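Local coordinates for protein esterase (Pelagibacterium halotolerans, PDB 5DWD) that probably hydrolyses carboxylic ester bonds, as a carboxylesterase of the alpha/beta-hydrolase superfamily, at residues Y50-D53 against G54-I58; L60-F63 against W64-S67; I224-D227 against G228-A232. All blocks are in the same frame, centred on the assembly; numbering follows the deposited sequence.

Interaction 1: residues Y50-D53 against G54-I58; sequences YGSD and GRDLI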
loop_
_atom_site.group_PDB
_atom_site.type_symbol
_atom_site.label_atom_id
_atom_site.label_comp_id
_atom_site.label_asym_id
_atom_site.label_seq_id
_atom_site.Cartn_x
_atom_site.Cartn_y
_atom_site.Cartn_z
ATOM N N TYR B 50 -16.203 -12.872 -18.878
ATOM C CA TYR B 50 -16.590 -14.164 -19.362
ATOM C C TYR B 50 -17.242 -14.067 -20.714
ATOM O O TYR B 50 -18.144 -13.263 -20.926
ATOM C CB TYR B 50 -17.602 -14.776 -18.378
ATOM C CG TYR B 50 -18.144 -16.135 -18.733
ATOM C CD1 TYR B 50 -17.428 -17.335 -18.312
ATOM C CD2 TYR B 50 -19.301 -16.297 -19.412
ATOM C CE1 TYR B 50 -17.935 -18.600 -18.636
ATOM C CE2 TYR B 50 -19.828 -17.607 -19.705
ATOM C CZ TYR B 50 -19.122 -18.719 -19.339
ATOM O OH TYR B 50 -19.636 -20.001 -19.637
ATOM N N GLY B 51 -16.682 -14.775 -21.694
ATOM C CA GLY B 51 -17.153 -14.806 -23.041
ATOM C C GLY B 51 -16.638 -13.712 -23.960
ATOM O O GLY B 51 -17.026 -13.700 -25.130
ATOM N N SER B 52 -15.689 -12.923 -23.427
ATOM C CA SER B 52 -15.054 -11.827 -24.162
ATOM C C SER B 52 -13.662 -12.261 -24.551
ATOM O O SER B 52 -13.413 -13.465 -24.614
ATOM C CB SER B 52 -15.149 -10.575 -23.310
ATOM O OG SER B 52 -14.526 -9.456 -23.888
ATOM N N ASP B 53 -12.806 -11.293 -24.858
ATOM C CA ASP B 53 -11.458 -11.582 -25.299
ATOM C C ASP B 53 -10.600 -10.341 -25.161
ATOM O O ASP B 53 -11.088 -9.260 -24.853
ATOM C CB ASP B 53 -11.418 -12.142 -26.723
ATOM C CG ASP B 53 -11.783 -11.196 -27.792
ATOM O OD1 ASP B 53 -11.994 -10.004 -27.664
ATOM O OD2 ASP B 53 -11.982 -11.680 -28.954
ATOM N N GLY B 54 -9.302 -10.511 -25.354
ATOM C CA GLY B 54 -8.439 -9.370 -25.256
ATOM C C GLY B 54 -8.657 -8.278 -26.290
ATOM O O GLY B 54 -8.474 -7.103 -25.954
ATOM N N ARG B 55 -9.028 -8.638 -27.522
ATOM C CA ARG B 55 -9.341 -7.740 -28.539
ATOM C C ARG B 55 -10.436 -6.761 -28.140
ATOM O O ARG B 55 -10.424 -5.562 -28.464
ATOM C CB ARG B 55 -9.669 -8.519 -29.807
ATOM C CG ARG B 55 -10.151 -7.706 -30.968
ATOM C CD ARG B 55 -10.583 -8.641 -32.101
ATOM N NE ARG B 55 -11.313 -7.918 -33.130
ATOM C CZ ARG B 55 -10.780 -7.124 -34.065
ATOM N NH1 ARG B 55 -9.458 -6.904 -34.146
ATOM N NH2 ARG B 55 -11.593 -6.528 -34.941
ATOM N N ASP B 56 -11.373 -7.239 -27.351
ATOM C CA ASP B 56 -12.385 -6.358 -26.848
ATOM C C ASP B 56 -11.812 -5.288 -25.890
ATOM O O ASP B 56 -12.195 -4.135 -25.951
ATOM C CB ASP B 56 -13.461 -7.143 -26.037
ATOM C CG ASP B 56 -14.447 -7.921 -26.898
ATOM O OD1 ASP B 56 -14.634 -7.654 -28.116
ATOM O OD2 ASP B 56 -15.111 -8.816 -26.302
ATOM N N LEU B 57 -11.007 -5.746 -24.981
ATOM C CA LEU B 57 -10.532 -4.897 -23.858
ATOM C C LEU B 57 -9.424 -4.015 -24.277
ATOM O O LEU B 57 -9.162 -3.027 -23.576
ATOM C CB LEU B 57 -10.055 -5.727 -22.699
ATOM C CG LEU B 57 -10.984 -5.971 -21.573
ATOM C CD1 LEU B 57 -11.038 -4.814 -20.640
ATOM C CD2 LEU B 57 -12.345 -6.449 -22.085
ATOM N N ILE B 58 -8.689 -4.364 -25.341
ATOM C CA ILE B 58 -7.577 -3.499 -25.761
ATOM C C ILE B 58 -8.150 -2.163 -26.260
ATOM O O ILE B 58 -7.422 -1.177 -26.281
ATOM C CB ILE B 58 -6.679 -4.155 -26.846
ATOM C CG1 ILE B 58 -5.286 -3.508 -26.874
ATOM C CG2 ILE B 58 -7.316 -4.128 -28.225
ATOM C CD1 ILE B 58 -4.491 -3.722 -25.595
HETATM O O HOH W 1 -13.241 -9.283 -30.004
#

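Interaction 2: residues L60-F63 against W64-S67; sequences LGQF and WRDS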
loop_
_atom_site.group_PDB
_atom_site.type_symbol
_atom_site.label_atom_id
_atom_site.label_comp_id
_atom_site.label_asym_id
_atom_site.label_seq_id
_atom_site.Cartn_x
_atom_site.Cartn_y
_atom_site.Cartn_z
ATOM N N LEU B 60 -10.136 -0.178 -24.657
ATOM C CA LEU B 60 -9.946 0.689 -23.510
ATOM C C LEU B 60 -8.485 1.235 -23.508
ATOM O O LEU B 60 -8.230 2.400 -23.152
ATOM C CB LEU B 60 -10.272 -0.100 -22.281
ATOM C CG LEU B 60 -10.490 0.517 -20.971
ATOM C CD1 LEU B 60 -11.444 1.740 -21.024
ATOM C CD2 LEU B 60 -10.964 -0.570 -20.016
ATOM N N GLY B 61 -7.545 0.377 -23.906
ATOM C CA GLY B 61 -6.146 0.677 -24.065
ATOM C C GLY B 61 -5.935 1.779 -25.107
ATOM O O GLY B 61 -5.191 2.735 -24.866
ATOM N N GLN B 62 -6.642 1.666 -26.213
ATOM C CA GLN B 62 -6.548 2.675 -27.276
ATOM C C GLN B 62 -7.060 4.019 -26.790
ATOM O O GLN B 62 -6.500 5.083 -27.144
ATOM C CB GLN B 62 -7.296 2.198 -28.519
ATOM C CG GLN B 62 -6.892 2.888 -29.800
ATOM C CD GLN B 62 -5.522 2.492 -30.314
ATOM O OE1 GLN B 62 -4.634 3.334 -30.394
ATOM N NE2 GLN B 62 -5.355 1.220 -30.706
ATOM N N PHE B 63 -8.119 4.004 -25.990
ATOM C CA PHE B 63 -8.708 5.245 -25.459
ATOM C C PHE B 63 -7.714 5.894 -24.494
ATOM O O PHE B 63 -7.506 7.104 -24.512
ATOM C CB PHE B 63 -10.031 4.936 -24.772
ATOM C CG PHE B 63 -10.641 6.074 -24.047
ATOM C CD1 PHE B 63 -11.401 7.007 -24.712
ATOM C CD2 PHE B 63 -10.451 6.230 -22.688
ATOM C CE1 PHE B 63 -11.938 8.078 -24.034
ATOM C CE2 PHE B 63 -10.994 7.298 -21.999
ATOM C CZ PHE B 63 -11.740 8.232 -22.686
ATOM N N TRP B 64 -7.101 5.077 -23.636
ATOM C CA TRP B 64 -6.292 5.617 -22.584
ATOM C C TRP B 64 -4.908 5.990 -23.112
ATOM O O TRP B 64 -4.247 6.831 -22.512
ATOM C CB TRP B 64 -6.128 4.604 -21.431
ATOM C CG TRP B 64 -7.244 4.678 -20.483
ATOM C CD1 TRP B 64 -7.973 5.732 -20.171
ATOM C CD2 TRP B 64 -7.659 3.633 -19.613
ATOM N NE1 TRP B 64 -8.837 5.467 -19.212
ATOM C CE2 TRP B 64 -8.674 4.160 -18.818
ATOM C CE3 TRP B 64 -7.285 2.307 -19.453
ATOM C CZ2 TRP B 64 -9.396 3.401 -17.911
ATOM C CZ3 TRP B 64 -7.990 1.536 -18.532
ATOM C CH2 TRP B 64 -9.025 2.102 -17.758
ATOM N N ARG B 65 -4.453 5.363 -24.178
ATOM C CA ARG B 65 -3.070 5.681 -24.675
ATOM C C ARG B 65 -3.011 7.167 -25.119
ATOM O O ARG B 65 -1.925 7.791 -25.017
ATOM C CB ARG B 65 -2.569 4.722 -25.756
ATOM C CG ARG B 65 -3.214 4.949 -27.087
ATOM C CD ARG B 65 -2.838 3.937 -28.154
ATOM N NE ARG B 65 -1.466 3.436 -28.179
ATOM C CZ ARG B 65 -0.929 2.819 -29.234
ATOM N NH1 ARG B 65 -1.652 2.616 -30.366
ATOM N NH2 ARG B 65 0.351 2.400 -29.179
ATOM N N ASP B 66 -4.139 7.767 -25.525
ATOM C CA ASP B 66 -4.171 9.223 -25.812
ATOM C C ASP B 66 -3.815 10.103 -24.601
ATOM O O ASP B 66 -3.262 11.199 -24.773
ATOM C CB ASP B 66 -5.542 9.647 -26.355
ATOM C CG ASP B 66 -5.805 9.100 -27.753
ATOM O OD1 ASP B 66 -4.872 8.678 -28.495
ATOM O OD2 ASP B 66 -6.973 9.157 -28.123
ATOM N N SER B 67 -4.154 9.654 -23.386
ATOM C CA SER B 67 -3.874 10.359 -22.167
ATOM C C SER B 67 -2.600 9.989 -21.478
ATOM O O SER B 67 -2.103 10.794 -20.716
ATOM C CB SER B 67 -5.028 10.235 -21.153
ATOM O OG SER B 67 -6.200 10.790 -21.700
HETATM O O HOH W 2 -5.352 6.159 -29.558
HETATM O O HOH W 3 -7.575 6.637 -29.523
HETATM O O HOH W 4 -9.075 8.855 -26.307
HETATM O O HOH W 5 -7.781 8.879 -22.426
#

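Interaction 3: residues I224-D227 against G228-A232; sequences IAQD and GLDTA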
loop_
_atom_site.group_PDB
_atom_site.type_symbol
_atom_site.label_atom_id
_atom_site.label_comp_id
_atom_site.label_asym_id
_atom_site.label_seq_id
_atom_site.Cartn_x
_atom_site.Cartn_y
_atom_site.Cartn_z
ATOM N N ILE B 224 -19.153 -0.635 -18.844
ATOM C CA ILE B 224 -18.421 0.523 -18.347
ATOM C C ILE B 224 -19.115 1.787 -18.899
ATOM O O ILE B 224 -19.139 1.963 -20.159
ATOM C CB ILE B 224 -16.940 0.472 -18.786
ATOM C CG1 ILE B 224 -16.286 -0.812 -18.283
ATOM C CG2 ILE B 224 -16.221 1.704 -18.313
ATOM C CD1 ILE B 224 -14.805 -0.985 -18.561
ATOM N N ALA B 225 -19.743 2.507 -17.992
ATOM C CA ALA B 225 -20.526 3.747 -18.277
ATOM C C ALA B 225 -19.483 4.842 -18.535
ATOM O O ALA B 225 -18.348 4.788 -18.052
ATOM C CB ALA B 225 -21.437 4.116 -17.149
ATOM N N GLN B 226 -19.875 5.868 -19.281
ATOM C CA GLN B 226 -18.995 7.022 -19.484
ATOM C C GLN B 226 -18.477 7.598 -18.170
ATOM O O GLN B 226 -17.288 7.907 -18.049
ATOM C CB GLN B 226 -19.757 8.137 -20.247
ATOM C CG GLN B 226 -18.883 9.380 -20.562
ATOM C CD GLN B 226 -17.814 9.022 -21.581
ATOM O OE1 GLN B 226 -18.147 8.523 -22.661
ATOM N NE2 GLN B 226 -16.527 9.165 -21.215
ATOM N N ASP B 227 -19.325 7.739 -17.187
ATOM C CA ASP B 227 -18.847 8.242 -15.929
ATOM C C ASP B 227 -17.877 7.303 -15.207
ATOM O O ASP B 227 -17.000 7.800 -14.517
ATOM C CB ASP B 227 -19.941 8.624 -14.989
ATOM C CG ASP B 227 -20.735 7.460 -14.533
ATOM O OD1 ASP B 227 -21.666 7.139 -15.258
ATOM O OD2 ASP B 227 -20.445 6.839 -13.485
ATOM N N GLY B 228 -18.054 5.997 -15.324
ATOM C CA GLY B 228 -17.085 5.007 -14.786
ATOM C C GLY B 228 -15.726 5.159 -15.491
ATOM O O GLY B 228 -14.643 5.192 -14.836
ATOM N N LEU B 229 -15.765 5.302 -16.796
ATOM C CA LEU B 229 -14.566 5.516 -17.593
ATOM C C LEU B 229 -13.828 6.811 -17.205
ATOM O O LEU B 229 -12.647 6.800 -16.905
ATOM C CB LEU B 229 -14.964 5.567 -19.046
ATOM C CG LEU B 229 -13.827 5.672 -20.054
ATOM C CD1 LEU B 229 -12.839 4.543 -19.782
ATOM C CD2 LEU B 229 -14.287 5.647 -21.518
ATOM N N ASP B 230 -14.577 7.908 -17.095
ATOM C CA ASP B 230 -13.991 9.135 -16.564
ATOM C C ASP B 230 -13.410 9.051 -15.149
ATOM O O ASP B 230 -12.279 9.565 -14.918
ATOM C CB ASP B 230 -15.033 10.253 -16.649
ATOM C CG ASP B 230 -15.459 10.568 -18.147
ATOM O OD1 ASP B 230 -14.760 10.142 -19.115
ATOM O OD2 ASP B 230 -16.464 11.253 -18.309
ATOM N N THR B 231 -14.101 8.380 -14.231
ATOM C CA THR B 231 -13.602 8.138 -12.861
ATOM C C THR B 231 -12.236 7.374 -12.945
ATOM O O THR B 231 -11.281 7.752 -12.264
ATOM C CB THR B 231 -14.623 7.419 -12.004
ATOM O OG1 THR B 231 -15.805 8.267 -11.869
ATOM C CG2 THR B 231 -14.062 7.054 -10.678
ATOM N N ALA B 232 -12.195 6.314 -13.746
ATOM C CA ALA B 232 -10.977 5.524 -13.942
ATOM C C ALA B 232 -9.824 6.320 -14.543
ATOM O O ALA B 232 -8.714 6.229 -14.094
ATOM C CB ALA B 232 -11.216 4.242 -14.762
#

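Interaction 1: residues Y50-D53 against G54-I58
Asp53 and Asp56 meet where the loop 50-53 winds into the first turn of a helix: Asp53 stands at the N-cap, its backbone extended (phi -163°, psi 171°), and from Gly54 onward the chain takes helical angles. Ile58 N already bonds to Gly54 O, whereas Asp56 N reaches Asp53 O only weakly, at 3.2 Å. The stronger acceptor for this amide is the side chain of Asp53. With CG lying between the backbone N and the carbonyl carbon (chi1 69°), OD1 folds over the start of the helix and accepts a hydrogen bond from Asp56 N at 2.9 Å, nearly in line with its own C-O bond. This is a classic N-cap, and the carboxylate also sits where the helix dipole would probably stabilise its negative charge.

The carboxylate of Asp56 turns back toward the loop, and Ser52 OG donates to Asp56 OD2 at 2.6 Å, where OD2 offers its anti lone pair, the one away from OD1. The same OD2 also bonds to a bound glycerol. Two acidic groups are brought close, Asp53 OD1 to Asp56 OD1 being 3.6 Å; a water within bonding distance of both oxygens may ease their repulsion. Arg55 runs alongside Asp53, its CB 3.5 Å from Asp53 OD1.

The turn follows strand 42-47 and opens helix 54-65. Asn77 accepts from Gly54 N, while Gly51 and Ser52 make backbone bonds with Tyr89 of strand 89-90. Next to them, Tyr50 belongs to the pocket that holds a polyethylene glycol fragment and leans on Leu94 and Glu90.

Interaction 2: residues L60-F63 against W64-S67
Leu60 lies over one face of the Trp64 indole, one helical turn earlier, with CG 3.9 Å from the centroid of the six-membered ring and 22° off its normal, a CH-pi contact; CD1 stands above the same ring, while CD2 falls just outside its rim, by CZ3 and CH2. Phe63 meets the five-membered end obliquely, the ring planes 54° apart, and its CD2 comes to 3.6 Å from Trp64 CD1. At the edge of the Arg65 guanidinium, in its plane, Gln62 OE1 accepts from Arg65 NH1 at 3.1 Å in an almost straight bond (172°). A bend in the Gln62 chain at chi2 brings the amide round to Arg65.

The backbone carries the helical bonds Trp64 N to Leu60 O and Arg65 N to Gly61 O. Near the last turn, waters take over: two link Gln62 O to the Asp66 carboxylate, and another joins Phe63 O to Asp66 OD2.

The indole uses its carbons for packing, against Leu60 and helix 226-239, and its N-H for a hydrogen bond, NE1 donating to Thr233 of that helix. Replacing Trp64 by an alanine is likely to open a gap beside Leu60 and to leave Thr233 OG1 without this donor. Arg65 NH2 bonds to Pro34 O, so two uncharged oxygens bond its terminal nitrogens and are likely to set the rotation of the group.

Interaction 3: residues I224-D227 against G228-A232
Ile224 lays its CG2 branch against the backbone N and CB of Leu229, 4.1 Å from Leu229 CB, the two side chains crossing at about a right angle. That methyl stands opposite the backbone N of Ile224, while CG1 takes the place beside it (chi1 -58°). On the outer surface Gln226 bends at chi2 and sends NE2 to Asp230 OD1 at 2.9 Å. The carboxylate oxygen lies in the amide plane of Gln226, but NE2 approaches it from above the carboxylate plane, and the bond is bent (144°).

Ala225 is the N-cap of helix 226-239, the C-terminal helix of this alpha/beta-hydrolase fold, which packs beside helix 54-65 through Leu229 and Ala232. Its first turn closes as Leu229 N donates to Ala225 O and Asp230 N to Gln226 O, both at 2.9 Å.

Asp227 O is gripped twice, by Thr231 N at 3.0 Å and by Thr231 OG1 at 2.9 Å, the two donors arriving from opposite faces of the carbonyl plane. The carboxylate of Asp227 turns to strand 212-217, an outermost strand of the main sheet within this chain, where its OD2 accepts from His215 NE2 and also bonds to Ser217 OG.

Overall arrangement
Along the chain the three contacts follow in series, none enclosing or crossing another, and each closes only a turn. Interaction 1 caps the start of helix 54-65 after strand 42-47; interaction 2 uses the last turns of that same helix, before the chain continues to strand 71-74 in a beta-alpha-beta unit. Interaction 3 comes much later, at the start of helix 226-239 after strand 212-217. Interactions 2 and 3 touch directly: Leu60 and Phe63 pack on Leu229, and Trp64 on Ala232, so two helices far apart in sequence share one interface. Interaction 1 stays clear of interaction 3, their nearest atoms about 6 Å apart.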